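Local coordinates for protein STING-associated CdnE c-di-GMP synthase (PDB 6WT8) that probably synthesises the cyclic dinucleotide c-di-GMP from GTP as the nucleotidyltransferase of a bacterial CBASS antiphage system that signals through STING, at residues A70-E74 with D86-Q90; N139-H143 with F208-N212; L158-L163 with I221-K225; R162-E166 with I178-I184; V198-K204 with K217-Y222. All blocks are in the same frame, centred on the assembly; numbering follows the deposited sequence.

Contact 1. Residues A70-E74 with D86-Q90; sequences ANKVE and DFERQ
Arg89 reaches from strand 85-90 to the flank of helix 60-81, where its guanidinium group meets Glu74 and Asn71. Both terminal nitrogens grip one carboxylate oxygen in an end-on salt bridge, NH2 at 2.8 Å and NH1 at 3.0 Å from Glu74 OE1. The oxygen lies near the guanidinium plane, but the carboxylate is turned 88° to it, and NH1 comes nearly along the C-O bond while NH2 approaches from above the carboxylate plane. Arg89 NH2 spends its other hydrogen on Asn71 OD1 (2.8 Å), and NH1 its own on the backbone oxygen Glu88 O (3.0 Å). Arg89 NE donates to a water that in turn donates to Asn71 OD1, which completes the five N-H groups of the guanidinium. Helix and strand follow each other in the nucleotidyltransferase domain, and segments 70-74 and 86-90 run nearly antiparallel, at 160°, the helix lying against a strand of the mixed sheet. Glu74 CG sits over one face of the Phe87 ring, 3.9 Å from its centroid, in a CH-pi contact; its extended chain, with CG anti to the backbone N (chi1 179°), lays the carboxylate almost parallel to the ring. A leucine in place of Arg89 would probably leave the Glu74 carboxylate without its close charge partner and Asn71 OD1 without its guanidinium donor. Along the same strand, Glu88 forms a salt bridge with Lys214, and Asp86 is hydrogen-bonded to Tyr202 and Asn112.

Contact 2. Residues N139-H143 with F208-N212; sequences NLKKH and FMKTN
His143 NE2 donates to Asn212 OD1 over 2.7 Å, in the ring plane and onto a lone pair of the amide oxygen; the two side chains come from opposite directions. One turn earlier, Asn139 ND2 gives a nearly straight bond (172°) to Lys210 O at 2.9 Å, arriving above that carbonyl plane. The selenomethionine Met209 lies over the imidazole, its CG 3.9 Å from the centroid of the His143 ring and almost on the ring normal. Two helices of the nucleotidyltransferase domain thus meet where helix 206-211 ends: Asn212 leaves helical geometry with a positive phi of 56°, and this turn swings its amide toward His143, while Asn212 N still bonds to Phe208 O. A water accepts from Asn212 ND2 and donates to Asn139 O, adding a water-mediated link. Farther out, Leu140 CD2 packs on Met209 CB at 3.8 Å and its CD1 on Lys210 CG, and Leu140 also touches Leu122 and Leu126 of helix 119-126.

Contact 3. Residues L158-L163 with I221-K225; sequences LKYVRL and IYNKK
Leu158 and Tyr222 bring their backbones to 6.6 Å between CA atoms, as the irregular chain after strand 218-221 passes along helix 154-172. Tyr222 turns one ring face to the helix: Leu158 CB stands over it, 4.1 Å from the ring centroid, in a CH-pi contact, and Lys159 N lies over the same face toward the rim. The hydroxyl end slides along the next residue, with Tyr222 OH 3.4 Å from Lys159 CB. With CG anti to the backbone N (chi1 -179°), the phenol extends from its own backbone onto the helix surface. This helix covers one face of the mixed sheet of the nucleotidyltransferase domain, Leu158 also touching Thr199 and Thr201 of strand 192-204. Replacing Tyr222 by an alanine would probably open a gap over Leu158 and Lys159, with the CH-pi contact lost. Farther along, Lys224 crosses Arg162 at about a right angle and lays CD over a guanidinium face, 3.6 Å from Arg162 NH2. Their cationic ends lie close, yet Lys224 NZ and Arg162 NE both form salt bridges with Glu166, and Lys224 NZ is also hydrogen-bonded to Ile178 O. A water, its O 2.8 Å from both Arg162 NH1 and Tyr222 O, joins the two.

Contact 4. Residues R162-E166 with I178-I184; sequences RLKSE and IEKENSI
Ile184 sets CG1 over one face of the Arg162 guanidinium, toward its rim and 3.4 Å from Arg162 NE, on the side opposite to Lys224; the two chains slide past each other in opposite directions. The bend of Arg162 at chi2 (66°) turns its guanidinium edge toward the loop that joins strands 176-177 and 184-189. There NH2 donates to Lys180 O at 3.0 Å, in the carbonyl plane but somewhat tilted from the guanidinium plane, and more weakly to Ile178 O. A water bonded to Arg162 NH1 also reaches Glu181 O. On the NE side, Glu166 OE2 accepts from Arg162 NE at 2.8 Å through its anti lone pair, one turn along the helix. Glu166 crosses Ile178 at about a right angle, its CG 3.8 Å from Ile178 CG2, and Ile184 CD1 touches both Ser165 CB and Glu166 CG. The buried positive charge is thus countered by one carboxylate and by loop carbonyls; Arg162 and Lys224 together would probably keep Glu166 ionised, while the carbonyl bonds hold the loop to the helix.

Contact 5. Residues V198-K204 with K217-Y222; sequences VTATYYK and KGIQIY
Val198 CG1 presses against Ile221 CG1 at 3.6 Å where strands 192-204 and 218-221 run side by side as an antiparallel pair of the mixed sheet of the nucleotidyltransferase domain. Next to it the small Ala200 fits into the notch between Ile219 and Ile221, its CB 3.9 Å from Ile219 CB. On the other face Thr201 and Gln220 lie side by side, with Gln220 OE1 3.5 Å from Tyr203 CD1; the amide stands nearly upright to that ring. Gly218 matches Tyr203 here, where a CB would probably sit tight against Tyr203 O. At the far end, Lys217 bends at chi3 (66°) and chi4 and folds back over Tyr202. Its CE sits 3.4 Å from the Tyr202 ring centroid and its NZ 3.9 Å from the same point, combining CH-pi and cation-pi contacts on one face, while Gly218 O lies at the ring edge. Past the paired residues, Tyr222 N still donates to Thr199 O at 2.7 Å.

From the N terminus, contact 1 closes first, a short loop from helix 60-81 to strand 85-90, before the others open. Contact 2 opens at 139-143 and contact 3 at 158-163; because contact 2 closes at 208-212 and contact 3 at 221-225, the two cross. Contact 4 starts from the same helix as contact 3, shares Arg162 and one water with it, and closes at 178-184, inside the span of contact 2 and before contact 3 closes. Contact 5 opens next, crosses contact 2, and finishes on the chain used by contact 3. Strand 192-204 links the group: Tyr202 touches Asp86 of contact 1, Lys204 packs on Met209 of contact 2, and Thr199 meets helix 154-172.

Contact 1. Residues A70-E74 with D86-Q90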
# COMPACT_ATOMS: atom_id res chain seq x y z
N ALA A 70 -3.50 -2.29 -17.04
CA ALA A 70 -2.35 -3.15 -16.71
C ALA A 70 -2.55 -4.57 -17.24
O ALA A 70 -1.58 -5.20 -17.72
CB ALA A 70 -2.13 -3.18 -15.19
N ASN A 71 -3.79 -5.06 -17.25
CA ASN A 71 -4.03 -6.39 -17.86
C ASN A 71 -3.72 -6.39 -19.36
O ASN A 71 -3.20 -7.39 -19.90
CB ASN A 71 -5.49 -6.82 -17.67
CG ASN A 71 -5.82 -7.21 -16.23
OD1 ASN A 71 -4.94 -7.43 -15.41
ND2 ASN A 71 -7.12 -7.30 -15.91
N LYS A 72 -4.06 -5.31 -20.06
CA LYS A 72 -3.75 -5.22 -21.49
C LYS A 72 -2.24 -5.23 -21.71
O LYS A 72 -1.75 -5.92 -22.62
CB LYS A 72 -4.36 -3.97 -22.12
CG LYS A 72 -5.87 -4.08 -22.10
CD LYS A 72 -6.50 -2.98 -22.89
CE LYS A 72 -8.03 -3.23 -22.95
NZ LYS A 72 -8.70 -2.30 -23.93
N VAL A 73 -1.49 -4.47 -20.90
CA VAL A 73 -0.02 -4.51 -20.99
C VAL A 73 0.50 -5.93 -20.74
O VAL A 73 1.40 -6.43 -21.45
CB VAL A 73 0.59 -3.51 -20.00
CG1 VAL A 73 2.11 -3.56 -20.03
CG2 VAL A 73 0.16 -2.10 -20.38
N GLU A 74 0.00 -6.57 -19.67
CA GLU A 74 0.43 -7.93 -19.34
C GLU A 74 0.27 -8.87 -20.52
O GLU A 74 1.16 -9.70 -20.77
CB GLU A 74 -0.38 -8.46 -18.13
CG GLU A 74 0.06 -9.88 -17.82
CD GLU A 74 -0.64 -10.50 -16.60
OE1 GLU A 74 -0.81 -9.83 -15.57
OE2 GLU A 74 -1.01 -11.70 -16.68
N ASP A 86 6.71 -14.54 -14.00
CA ASP A 86 5.37 -14.40 -13.43
C ASP A 86 4.92 -12.95 -13.45
O ASP A 86 5.73 -12.02 -13.38
CB ASP A 86 5.35 -14.84 -11.97
CG ASP A 86 5.65 -16.32 -11.78
OD1 ASP A 86 5.46 -17.16 -12.70
OD2 ASP A 86 6.02 -16.66 -10.62
N PHE A 87 3.62 -12.74 -13.49
CA PHE A 87 3.08 -11.39 -13.45
C PHE A 87 2.30 -11.16 -12.19
O PHE A 87 1.42 -11.95 -11.83
CB PHE A 87 2.17 -11.13 -14.65
CG PHE A 87 2.91 -11.18 -15.98
CD1 PHE A 87 3.66 -10.06 -16.36
CD2 PHE A 87 2.89 -12.32 -16.80
CE1 PHE A 87 4.39 -10.09 -17.54
CE2 PHE A 87 3.62 -12.33 -17.97
CZ PHE A 87 4.38 -11.22 -18.31
N GLU A 88 2.56 -10.01 -11.57
CA GLU A 88 1.85 -9.61 -10.36
C GLU A 88 1.59 -8.11 -10.42
O GLU A 88 1.79 -7.45 -11.44
CB GLU A 88 2.69 -9.96 -9.12
CG GLU A 88 2.96 -11.47 -8.92
CD GLU A 88 1.70 -12.31 -8.64
OE1 GLU A 88 0.62 -11.77 -8.26
OE2 GLU A 88 1.82 -13.54 -8.81
N ARG A 89 1.03 -7.56 -9.33
CA ARG A 89 0.72 -6.14 -9.25
C ARG A 89 1.16 -5.59 -7.91
O ARG A 89 1.19 -6.32 -6.91
CB ARG A 89 -0.81 -5.89 -9.36
CG ARG A 89 -1.47 -6.39 -10.66
CD ARG A 89 -0.97 -5.62 -11.87
NE ARG A 89 -1.75 -6.10 -13.02
CZ ARG A 89 -1.37 -7.11 -13.82
NH1 ARG A 89 -0.19 -7.70 -13.62
NH2 ARG A 89 -2.16 -7.54 -14.82
N GLN A 90 1.46 -4.30 -7.85
CA GLN A 90 1.76 -3.67 -6.56
C GLN A 90 1.22 -2.27 -6.55
O GLN A 90 0.82 -1.72 -7.58
CB GLN A 90 3.25 -3.62 -6.24
CG GLN A 90 4.10 -2.79 -7.25
CD GLN A 90 5.55 -2.65 -6.86
OE1 GLN A 90 6.10 -3.43 -6.09
NE2 GLN A 90 6.18 -1.60 -7.40
O HOH W 1 -4.38 -5.29 -13.23

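Contact 2. Residues N139-H143 with F208-N212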
# COMPACT_ATOMS: atom_id res chain seq x y z
N ASN A 139 8.14 -27.88 4.94
CA ASN A 139 8.24 -26.85 3.93
C ASN A 139 9.69 -26.44 3.72
O ASN A 139 10.17 -26.33 2.58
CB ASN A 139 7.38 -25.65 4.32
CG ASN A 139 5.93 -25.90 4.13
OD1 ASN A 139 5.56 -26.80 3.38
ND2 ASN A 139 5.09 -25.12 4.80
N LEU A 140 10.41 -26.20 4.81
CA LEU A 140 11.80 -25.79 4.70
C LEU A 140 12.63 -26.87 4.03
O LEU A 140 13.49 -26.57 3.19
CB LEU A 140 12.37 -25.51 6.10
CG LEU A 140 11.90 -24.21 6.74
CD1 LEU A 140 12.30 -24.21 8.22
CD2 LEU A 140 12.46 -22.97 6.09
N LYS A 141 12.38 -28.12 4.40
CA LYS A 141 13.16 -29.23 3.85
C LYS A 141 12.98 -29.30 2.34
O LYS A 141 13.95 -29.53 1.60
CB LYS A 141 12.74 -30.54 4.54
CG LYS A 141 13.62 -31.72 4.19
CD LYS A 141 13.24 -32.97 5.00
CE LYS A 141 11.90 -33.54 4.56
NZ LYS A 141 11.49 -34.71 5.38
N LYS A 142 11.75 -29.06 1.86
CA LYS A 142 11.53 -29.13 0.42
C LYS A 142 12.27 -28.02 -0.31
O LYS A 142 12.79 -28.23 -1.41
CB LYS A 142 10.04 -29.10 0.09
CG LYS A 142 9.30 -30.35 0.46
CD LYS A 142 7.81 -30.23 0.11
CE LYS A 142 7.02 -31.47 0.55
NZ LYS A 142 5.92 -31.85 -0.40
N HIS A 143 12.33 -26.81 0.28
CA HIS A 143 13.10 -25.74 -0.34
C HIS A 143 14.57 -26.09 -0.40
O HIS A 143 15.23 -25.86 -1.43
CB HIS A 143 12.90 -24.42 0.41
CG HIS A 143 11.60 -23.77 0.09
ND1 HIS A 143 11.39 -23.08 -1.09
CD2 HIS A 143 10.44 -23.72 0.77
CE1 HIS A 143 10.15 -22.64 -1.12
NE2 HIS A 143 9.54 -23.04 -0.01
N PHE A 208 8.80 -17.01 4.32
CA PHE A 208 8.19 -17.61 3.13
C PHE A 208 8.49 -19.11 3.06
O PHE A 208 7.60 -19.92 2.78
CB PHE A 208 8.67 -16.92 1.84
CG PHE A 208 8.20 -17.66 0.63
CD1 PHE A 208 6.84 -17.63 0.30
CD2 PHE A 208 9.07 -18.40 -0.12
CE1 PHE A 208 6.37 -18.37 -0.77
CE2 PHE A 208 8.65 -19.11 -1.22
CZ PHE A 208 7.29 -19.11 -1.56
N MSE A 209 9.75 -19.50 3.25
CA MSE A 209 10.11 -20.89 3.04
C MSE A 209 9.48 -21.78 4.12
O MSE A 209 9.24 -22.97 3.89
CB MSE A 209 11.63 -21.03 2.97
CG MSE A 209 12.18 -20.29 1.68
SE MSE A 209 14.05 -20.73 1.43
CE MSE A 209 14.86 -19.47 2.62
N LYS A 210 9.13 -21.20 5.27
CA LYS A 210 8.41 -21.98 6.31
C LYS A 210 6.94 -22.23 5.99
O LYS A 210 6.34 -23.16 6.55
CB LYS A 210 8.45 -21.25 7.67
CG LYS A 210 9.78 -21.26 8.39
CD LYS A 210 9.74 -20.40 9.68
CE LYS A 210 11.02 -20.67 10.49
NZ LYS A 210 11.24 -19.81 11.71
N THR A 211 6.31 -21.38 5.16
CA THR A 211 4.86 -21.35 5.03
C THR A 211 4.37 -21.59 3.62
O THR A 211 3.24 -22.06 3.45
CB THR A 211 4.31 -19.96 5.44
OG1 THR A 211 4.92 -18.92 4.63
CG2 THR A 211 4.59 -19.66 6.89
N ASN A 212 5.17 -21.23 2.60
CA ASN A 212 4.74 -21.15 1.21
C ASN A 212 3.53 -20.25 1.03
O ASN A 212 2.77 -20.43 0.07
CB ASN A 212 4.50 -22.55 0.67
CG ASN A 212 5.81 -23.32 0.59
OD1 ASN A 212 6.83 -22.73 0.20
ND2 ASN A 212 5.81 -24.61 0.97
O HOH W 2 8.23 -26.18 0.47

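Contact 3. Residues L158-L163 with I221-K225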
# COMPACT_ATOMS: atom_id res chain seq x y z
N LEU A 158 17.44 -10.74 -16.21
CA LEU A 158 16.72 -9.50 -15.88
C LEU A 158 16.97 -8.44 -16.94
O LEU A 158 16.03 -7.76 -17.39
CB LEU A 158 17.12 -9.01 -14.49
CG LEU A 158 16.53 -9.87 -13.37
CD1 LEU A 158 17.23 -9.64 -12.05
CD2 LEU A 158 15.00 -9.64 -13.22
N LYS A 159 18.25 -8.22 -17.31
CA LYS A 159 18.55 -7.26 -18.37
C LYS A 159 17.83 -7.63 -19.66
O LYS A 159 17.22 -6.78 -20.31
CB LYS A 159 20.07 -7.21 -18.56
CG LYS A 159 20.48 -6.20 -19.60
CD LYS A 159 22.00 -6.11 -19.63
CE LYS A 159 22.39 -5.10 -20.70
NZ LYS A 159 23.87 -5.09 -20.98
N TYR A 160 17.82 -8.91 -20.01
CA TYR A 160 17.13 -9.37 -21.20
C TYR A 160 15.64 -9.06 -21.14
O TYR A 160 15.07 -8.54 -22.11
CB TYR A 160 17.37 -10.88 -21.33
CG TYR A 160 16.58 -11.54 -22.39
CD1 TYR A 160 16.74 -11.21 -23.74
CD2 TYR A 160 15.68 -12.55 -22.06
CE1 TYR A 160 16.00 -11.84 -24.70
CE2 TYR A 160 14.95 -13.19 -23.01
CZ TYR A 160 15.10 -12.85 -24.33
OH TYR A 160 14.37 -13.51 -25.28
N VAL A 161 14.99 -9.42 -20.02
CA VAL A 161 13.55 -9.15 -19.92
C VAL A 161 13.28 -7.65 -19.96
O VAL A 161 12.35 -7.20 -20.65
CB VAL A 161 13.00 -9.81 -18.64
CG1 VAL A 161 11.60 -9.30 -18.34
CG2 VAL A 161 12.96 -11.33 -18.83
N ARG A 162 14.11 -6.84 -19.28
CA ARG A 162 13.91 -5.39 -19.37
C ARG A 162 14.00 -4.88 -20.81
O ARG A 162 13.14 -4.11 -21.25
CB ARG A 162 14.93 -4.68 -18.48
CG ARG A 162 15.04 -3.12 -18.69
CD ARG A 162 13.75 -2.41 -18.28
NE ARG A 162 13.79 -1.01 -18.75
CZ ARG A 162 13.74 0.09 -17.99
NH1 ARG A 162 13.61 -0.00 -16.67
NH2 ARG A 162 13.75 1.27 -18.58
N LEU A 163 15.04 -5.28 -21.53
CA LEU A 163 15.22 -4.74 -22.89
C LEU A 163 14.18 -5.31 -23.85
O LEU A 163 13.66 -4.58 -24.72
CB LEU A 163 16.65 -5.02 -23.41
CG LEU A 163 17.74 -4.31 -22.57
CD1 LEU A 163 19.11 -4.71 -23.10
CD2 LEU A 163 17.58 -2.81 -22.67
N ILE A 221 13.98 -5.61 -7.34
CA ILE A 221 13.72 -4.92 -8.61
C ILE A 221 15.02 -4.65 -9.35
O ILE A 221 16.00 -4.15 -8.78
CB ILE A 221 12.97 -3.62 -8.32
CG1 ILE A 221 11.57 -4.01 -7.82
CG2 ILE A 221 12.79 -2.76 -9.58
CD1 ILE A 221 10.76 -2.81 -7.24
N TYR A 222 15.02 -4.91 -10.67
CA TYR A 222 16.18 -4.64 -11.52
C TYR A 222 16.30 -3.16 -11.90
O TYR A 222 15.35 -2.56 -12.39
CB TYR A 222 16.06 -5.48 -12.79
CG TYR A 222 17.26 -5.28 -13.72
CD1 TYR A 222 18.51 -5.71 -13.36
CD2 TYR A 222 17.11 -4.65 -14.93
CE1 TYR A 222 19.63 -5.54 -14.20
CE2 TYR A 222 18.21 -4.48 -15.79
CZ TYR A 222 19.46 -4.90 -15.39
OH TYR A 222 20.55 -4.74 -16.24
N ASN A 223 17.47 -2.59 -11.67
CA ASN A 223 17.79 -1.22 -12.04
C ASN A 223 18.59 -1.23 -13.34
O ASN A 223 19.69 -1.78 -13.39
CB ASN A 223 18.61 -0.57 -10.93
CG ASN A 223 18.94 0.90 -11.25
OD1 ASN A 223 19.44 1.21 -12.31
ND2 ASN A 223 18.62 1.80 -10.30
N LYS A 224 18.03 -0.65 -14.40
CA LYS A 224 18.66 -0.74 -15.73
C LYS A 224 19.96 0.05 -15.82
O LYS A 224 20.87 -0.36 -16.53
CB LYS A 224 17.67 -0.19 -16.76
CG LYS A 224 18.20 -0.09 -18.16
CD LYS A 224 17.20 0.56 -19.08
CE LYS A 224 17.70 0.61 -20.53
NZ LYS A 224 16.81 1.58 -21.23
N LYS A 225 20.05 1.13 -15.06
CA LYS A 225 21.21 2.02 -15.13
C LYS A 225 22.40 1.39 -14.42
O LYS A 225 23.52 1.40 -14.94
CB LYS A 225 20.87 3.38 -14.52
CG LYS A 225 21.75 4.51 -15.05
CD LYS A 225 21.55 5.83 -14.29
CE LYS A 225 20.11 6.35 -14.32
NZ LYS A 225 19.53 6.61 -15.68
O HOH W 3 14.61 -2.02 -15.04

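Contact 4. Residues R162-E166 with I178-I184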
# COMPACT_ATOMS: atom_id res chain seq x y z
N ARG A 162 14.11 -6.84 -19.28
CA ARG A 162 13.91 -5.39 -19.37
C ARG A 162 14.00 -4.88 -20.81
O ARG A 162 13.14 -4.11 -21.25
CB ARG A 162 14.93 -4.68 -18.48
CG ARG A 162 15.04 -3.12 -18.69
CD ARG A 162 13.75 -2.41 -18.28
NE ARG A 162 13.79 -1.01 -18.75
CZ ARG A 162 13.74 0.09 -17.99
NH1 ARG A 162 13.61 -0.00 -16.67
NH2 ARG A 162 13.75 1.27 -18.58
N LEU A 163 15.04 -5.28 -21.53
CA LEU A 163 15.22 -4.74 -22.89
C LEU A 163 14.18 -5.31 -23.85
O LEU A 163 13.66 -4.58 -24.72
CB LEU A 163 16.65 -5.02 -23.41
CG LEU A 163 17.74 -4.31 -22.57
CD1 LEU A 163 19.11 -4.71 -23.10
CD2 LEU A 163 17.58 -2.81 -22.67
N LYS A 164 13.85 -6.60 -23.70
CA LYS A 164 12.82 -7.19 -24.54
C LYS A 164 11.48 -6.50 -24.32
O LYS A 164 10.74 -6.23 -25.28
CB LYS A 164 12.75 -8.67 -24.26
CG LYS A 164 11.84 -9.46 -25.18
CD LYS A 164 12.15 -10.93 -24.85
CE LYS A 164 11.53 -11.91 -25.84
NZ LYS A 164 12.25 -11.83 -27.15
N SER A 165 11.20 -6.16 -23.06
CA SER A 165 9.96 -5.43 -22.76
C SER A 165 9.95 -4.04 -23.37
O SER A 165 8.90 -3.58 -23.86
CB SER A 165 9.83 -5.33 -21.22
OG SER A 165 9.67 -6.61 -20.66
N GLU A 166 11.09 -3.33 -23.34
CA GLU A 166 11.13 -2.01 -24.00
C GLU A 166 10.77 -2.14 -25.47
O GLU A 166 10.00 -1.34 -26.02
CB GLU A 166 12.51 -1.38 -23.89
CG GLU A 166 12.90 -1.07 -22.46
CD GLU A 166 14.26 -0.42 -22.38
OE1 GLU A 166 14.93 -0.22 -23.44
OE2 GLU A 166 14.69 -0.13 -21.24
N ILE A 178 11.27 4.71 -21.82
CA ILE A 178 12.20 3.63 -21.54
C ILE A 178 13.44 4.12 -20.82
O ILE A 178 14.37 3.31 -20.59
CB ILE A 178 12.60 2.86 -22.81
CG1 ILE A 178 13.43 3.78 -23.71
CG2 ILE A 178 11.40 2.25 -23.51
CD1 ILE A 178 14.29 3.07 -24.76
N GLU A 179 13.46 5.38 -20.40
CA GLU A 179 14.68 5.93 -19.80
C GLU A 179 14.74 5.86 -18.28
O GLU A 179 15.78 6.22 -17.72
CB GLU A 179 14.87 7.39 -20.27
CG GLU A 179 15.14 7.48 -21.76
CD GLU A 179 16.31 6.59 -22.19
OE1 GLU A 179 17.28 6.47 -21.41
OE2 GLU A 179 16.26 5.98 -23.29
N LYS A 180 13.68 5.43 -17.59
CA LYS A 180 13.72 5.37 -16.12
C LYS A 180 14.46 4.13 -15.67
O LYS A 180 14.45 3.10 -16.35
CB LYS A 180 12.33 5.39 -15.49
CG LYS A 180 11.47 6.58 -15.94
CD LYS A 180 10.32 6.84 -14.95
CE LYS A 180 9.22 5.81 -15.01
NZ LYS A 180 8.02 6.20 -14.20
N GLU A 181 15.09 4.23 -14.49
CA GLU A 181 16.00 3.18 -14.03
C GLU A 181 15.23 1.93 -13.65
O GLU A 181 15.68 0.81 -13.93
CB GLU A 181 16.78 3.60 -12.79
CG GLU A 181 17.58 4.84 -12.81
CD GLU A 181 18.18 5.03 -11.44
OE1 GLU A 181 17.39 5.15 -10.46
OE2 GLU A 181 19.41 4.98 -11.34
N ASN A 182 14.13 2.11 -12.93
CA ASN A 182 13.48 1.00 -12.25
C ASN A 182 12.14 0.62 -12.86
O ASN A 182 11.50 -0.31 -12.37
CB ASN A 182 13.31 1.33 -10.76
CG ASN A 182 14.62 1.32 -10.00
OD1 ASN A 182 15.45 0.42 -10.14
ND2 ASN A 182 14.82 2.35 -9.18
N SER A 183 11.69 1.29 -13.92
CA SER A 183 10.45 0.84 -14.57
C SER A 183 10.42 1.35 -16.00
O SER A 183 11.17 2.27 -16.38
CB SER A 183 9.16 1.30 -13.81
OG SER A 183 9.09 2.73 -13.89
N ILE A 184 9.50 0.79 -16.77
CA ILE A 184 9.10 1.28 -18.09
C ILE A 184 7.72 1.93 -17.95
O ILE A 184 6.82 1.32 -17.38
CB ILE A 184 9.05 0.13 -19.11
CG1 ILE A 184 10.44 -0.51 -19.28
CG2 ILE A 184 8.57 0.67 -20.50
CD1 ILE A 184 10.32 -1.93 -19.93
O HOH W 3 14.61 -2.02 -15.04

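Contact 5. Residues V198-K204 with K217-Y222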
# COMPACT_ATOMS: atom_id res chain seq x y z
N VAL A 198 7.49 -2.93 -13.87
CA VAL A 198 8.64 -3.21 -13.01
C VAL A 198 9.13 -4.61 -13.33
O VAL A 198 8.32 -5.53 -13.48
CB VAL A 198 8.17 -3.10 -11.54
CG1 VAL A 198 9.29 -3.35 -10.58
CG2 VAL A 198 7.59 -1.68 -11.35
N THR A 199 10.46 -4.77 -13.43
CA THR A 199 11.11 -6.05 -13.70
C THR A 199 11.92 -6.43 -12.47
O THR A 199 12.71 -5.61 -11.98
CB THR A 199 11.98 -5.96 -14.94
OG1 THR A 199 11.19 -5.46 -16.03
CG2 THR A 199 12.64 -7.29 -15.29
N ALA A 200 11.72 -7.65 -11.98
CA ALA A 200 12.31 -8.05 -10.71
C ALA A 200 12.59 -9.54 -10.71
O ALA A 200 12.15 -10.28 -11.60
CB ALA A 200 11.34 -7.72 -9.58
N THR A 201 13.34 -9.99 -9.71
CA THR A 201 13.39 -11.42 -9.41
C THR A 201 12.82 -11.66 -8.02
O THR A 201 12.62 -10.72 -7.24
CB THR A 201 14.84 -11.91 -9.53
OG1 THR A 201 14.86 -13.35 -9.44
CG2 THR A 201 15.71 -11.32 -8.44
N TYR A 202 12.52 -12.91 -7.70
CA TYR A 202 12.01 -13.21 -6.35
C TYR A 202 13.13 -13.27 -5.33
O TYR A 202 14.27 -13.61 -5.61
CB TYR A 202 11.30 -14.56 -6.31
CG TYR A 202 9.97 -14.62 -6.96
CD1 TYR A 202 8.94 -13.86 -6.47
CD2 TYR A 202 9.78 -15.44 -8.09
CE1 TYR A 202 7.65 -13.92 -7.05
CE2 TYR A 202 8.52 -15.50 -8.69
CZ TYR A 202 7.47 -14.75 -8.16
OH TYR A 202 6.18 -14.78 -8.71
N TYR A 203 12.72 -13.03 -4.08
CA TYR A 203 13.55 -13.32 -2.92
C TYR A 203 12.72 -14.12 -1.94
O TYR A 203 11.63 -13.68 -1.52
CB TYR A 203 14.05 -12.03 -2.27
CG TYR A 203 14.87 -12.29 -1.02
CD1 TYR A 203 16.22 -12.52 -1.13
CD2 TYR A 203 14.28 -12.30 0.23
CE1 TYR A 203 17.01 -12.77 -0.00
CE2 TYR A 203 15.04 -12.56 1.38
CZ TYR A 203 16.41 -12.77 1.24
OH TYR A 203 17.21 -13.02 2.36
N LYS A 204 13.25 -15.28 -1.57
CA LYS A 204 12.59 -16.18 -0.60
C LYS A 204 13.17 -15.99 0.79
O LYS A 204 14.32 -16.37 1.06
CB LYS A 204 12.73 -17.64 -1.04
CG LYS A 204 12.04 -17.92 -2.36
CD LYS A 204 12.23 -19.39 -2.83
CE LYS A 204 11.77 -19.49 -4.30
NZ LYS A 204 12.21 -20.75 -5.01
N LYS A 217 6.31 -13.79 -0.48
CA LYS A 217 7.42 -13.75 -1.43
C LYS A 217 7.87 -12.32 -1.67
O LYS A 217 7.03 -11.42 -1.85
CB LYS A 217 7.00 -14.39 -2.75
CG LYS A 217 6.71 -15.85 -2.67
CD LYS A 217 6.45 -16.47 -4.04
CE LYS A 217 7.71 -16.44 -4.85
NZ LYS A 217 8.48 -17.70 -5.06
N GLY A 218 9.19 -12.09 -1.67
CA GLY A 218 9.75 -10.78 -1.88
C GLY A 218 10.18 -10.59 -3.33
O GLY A 218 10.27 -11.56 -4.10
N ILE A 219 10.38 -9.32 -3.68
CA ILE A 219 10.99 -9.04 -4.98
C ILE A 219 12.22 -8.18 -4.80
O ILE A 219 12.34 -7.36 -3.88
CB ILE A 219 10.01 -8.38 -5.97
CG1 ILE A 219 9.45 -7.04 -5.43
CG2 ILE A 219 8.86 -9.37 -6.32
CD1 ILE A 219 8.57 -6.32 -6.45
N GLN A 220 13.15 -8.34 -5.75
CA GLN A 220 14.33 -7.47 -5.88
C GLN A 220 14.26 -6.89 -7.28
O GLN A 220 14.44 -7.61 -8.27
CB GLN A 220 15.64 -8.24 -5.62
CG GLN A 220 15.76 -8.68 -4.17
CD GLN A 220 17.13 -9.19 -3.81
OE1 GLN A 220 17.31 -10.40 -3.67
NE2 GLN A 220 18.12 -8.28 -3.66
N ILE A 221 13.98 -5.61 -7.34
CA ILE A 221 13.72 -4.92 -8.61
C ILE A 221 15.02 -4.65 -9.35
O ILE A 221 16.00 -4.15 -8.78
CB ILE A 221 12.97 -3.62 -8.32
CG1 ILE A 221 11.57 -4.01 -7.82
CG2 ILE A 221 12.79 -2.76 -9.58
CD1 ILE A 221 10.76 -2.81 -7.24
N TYR A 222 15.02 -4.91 -10.67
CA TYR A 222 16.18 -4.64 -11.52
C TYR A 222 16.30 -3.16 -11.90
O TYR A 222 15.35 -2.56 -12.39
CB TYR A 222 16.06 -5.48 -12.79
CG TYR A 222 17.26 -5.28 -13.72
CD1 TYR A 222 18.51 -5.71 -13.36
CD2 TYR A 222 17.11 -4.65 -14.93
CE1 TYR A 222 19.63 -5.54 -14.20
CE2 TYR A 222 18.21 -4.48 -15.79
CZ TYR A 222 19.46 -4.90 -15.39
OH TYR A 222 20.55 -4.74 -16.24
O HOH W 4 12.50 -2.68 -13.22